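PDB 3AW8: phosphoribosylaminoimidazole carboxylase, ATPase subunit from Thermus thermophilus, which probably catalyses the ATP-dependent carboxylation of 5-aminoimidazole ribonucleotide with bicarbonate to N5-carboxyaminoimidazole ribonucleotide in purine biosynthesis. Local coordinates for residues Ala221-Lys224 / Lys225-Tyr229. Residues are numbered along the deposited sequence; the frame is centred on the assembly and turned at random.
Sequences ALQK and KAEAY
The side-chain amide of Gln223 meets the carboxylate of Glu227 one helical turn on, the two planes turned 66° against each other. NE2 of Gln223 lies 2.6 Å from OE2 of Glu227, but the N-H points well off the acceptor (119°), which makes this a weak hydrogen bond. At the other end of the amide, OE1 accepts a weak hydrogen bond from the backbone N of Leu198. The Tyr229 ring has the carbonyl O of Lys225 over one face, 3.1 Å above its plane and displaced toward the rim, while NZ of Lys225 comes in at the edge, in the ring plane, and donates to OH of Tyr229 at 2.7 Å. Lys225 sends CG anti to its backbone N (chi1 -160°) and bends only at chi4, which turns NZ to the hydroxyl. Both pairs follow the i to i+4 spacing of the backbone hydrogen bonds of helix 220-237, among them Glu227 N to Gln223 O at 2.8 Å. Leu222 and Ala226 pack on Leu198 and Leu254, seating the helix against strands 193-204 and 253-260 in the ATP-grasp region. With Glu227 cut back to an alanine, NE2 of Gln223 would probably lose this acceptor, leaving the amide held mainly through Leu198. NZ of Lys224, 4.7 Å from OE2 of Glu227, makes no direct ion pair but probably helps to offset the carboxylate charge. With its N-H so bent, the link to Gln223 is likely to add only modestly to the backbone bonds.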
loop_
_atom_site.group_PDB
_atom_site.type_symbol
_atom_site.label_atom_id
_atom_site.label_comp_id
_atom_site.label_asym_id
_atom_site.label_seq_id
_atom_site.Cartn_x
_atom_site.Cartn_y
_atom_site.Cartn_z
ATOM N N ALA A 221 0.413 22.985 -21.823
ATOM C CA ALA A 221 -0.897 23.245 -22.399
ATOM C C ALA A 221 -1.549 21.909 -22.742
ATOM O O ALA A 221 -2.774 21.771 -22.698
ATOM C CB ALA A 221 -0.763 24.105 -23.645
ATOM N N LEU A 222 -0.721 20.923 -23.084
ATOM C CA LEU A 222 -1.226 19.599 -23.420
ATOM C C LEU A 222 -2.002 19.078 -22.215
ATOM O O LEU A 222 -3.082 18.510 -22.364
ATOM C CB LEU A 222 -0.076 18.644 -23.753
ATOM C CG LEU A 222 -0.356 17.640 -24.880
ATOM C CD1 LEU A 222 0.804 16.662 -25.021
ATOM C CD2 LEU A 222 -1.640 16.893 -24.586
ATOM N N GLN A 223 -1.449 19.284 -21.020
ATOM C CA GLN A 223 -2.097 18.846 -19.786
ATOM C C GLN A 223 -3.487 19.453 -19.656
ATOM O O GLN A 223 -4.481 18.733 -19.527
ATOM C CB GLN A 223 -1.262 19.239 -18.562
ATOM C CG GLN A 223 -0.513 18.079 -17.922
ATOM C CD GLN A 223 -1.442 17.020 -17.353
ATOM O OE1 GLN A 223 -1.122 15.839 -17.364
ATOM N NE2 GLN A 223 -2.590 17.443 -16.845
ATOM N N LYS A 224 -3.550 20.781 -19.685
ATOM C CA LYS A 224 -4.819 21.484 -19.567
ATOM C C LYS A 224 -5.800 21.019 -20.635
ATOM O O LYS A 224 -7.003 20.916 -20.389
ATOM C CB LYS A 224 -4.588 22.991 -19.686
ATOM C CG LYS A 224 -4.408 23.710 -18.353
ATOM C CD LYS A 224 -3.288 23.110 -17.513
ATOM C CE LYS A 224 -3.169 23.824 -16.169
ATOM N NZ LYS A 224 -4.451 23.809 -15.403
ATOM N N LYS A 225 -5.268 20.735 -21.819
ATOM C CA LYS A 225 -6.070 20.280 -22.950
ATOM C C LYS A 225 -6.798 18.991 -22.552
ATOM O O LYS A 225 -8.030 18.909 -22.615
ATOM C CB LYS A 225 -5.146 20.041 -24.160
ATOM C CG LYS A 225 -5.827 20.026 -25.538
ATOM C CD LYS A 225 -4.768 20.053 -26.656
ATOM C CE LYS A 225 -5.369 20.087 -28.065
ATOM N NZ LYS A 225 -6.043 18.819 -28.480
ATOM N N ALA A 226 -6.020 17.997 -22.128
ATOM C CA ALA A 226 -6.555 16.708 -21.706
ATOM C C ALA A 226 -7.515 16.864 -20.532
ATOM O O ALA A 226 -8.604 16.291 -20.520
ATOM C CB ALA A 226 -5.412 15.779 -21.322
ATOM N N GLU A 227 -7.107 17.645 -19.541
ATOM C CA GLU A 227 -7.939 17.858 -18.372
ATOM C C GLU A 227 -9.266 18.501 -18.751
ATOM O O GLU A 227 -10.309 18.171 -18.187
ATOM C CB GLU A 227 -7.197 18.723 -17.353
ATOM C CG GLU A 227 -5.956 18.054 -16.789
ATOM C CD GLU A 227 -5.353 18.818 -15.628
ATOM O OE1 GLU A 227 -6.100 19.131 -14.682
ATOM O OE2 GLU A 227 -4.136 19.102 -15.653
ATOM N N ALA A 228 -9.221 19.412 -19.718
ATOM C CA ALA A 228 -10.416 20.104 -20.181
ATOM C C ALA A 228 -11.396 19.107 -20.800
ATOM O O ALA A 228 -12.593 19.105 -20.483
ATOM C CB ALA A 228 -10.032 21.164 -21.191
ATOM N N TYR A 229 -10.889 18.258 -21.687
ATOM C CA TYR A 229 -11.735 17.258 -22.317
ATOM C C TYR A 229 -12.314 16.350 -21.229
ATOM O O TYR A 229 -13.494 15.990 -21.260
ATOM C CB TYR A 229 -10.926 16.406 -23.302
ATOM C CG TYR A 229 -10.296 17.166 -24.453
ATOM C CD1 TYR A 229 -11.029 18.095 -25.190
ATOM C CD2 TYR A 229 -8.987 16.904 -24.847
ATOM C CE1 TYR A 229 -10.477 18.740 -26.297
ATOM C CE2 TYR A 229 -8.423 17.543 -25.953
ATOM C CZ TYR A 229 -9.175 18.458 -26.677
ATOM O OH TYR A 229 -8.637 19.063 -27.793
#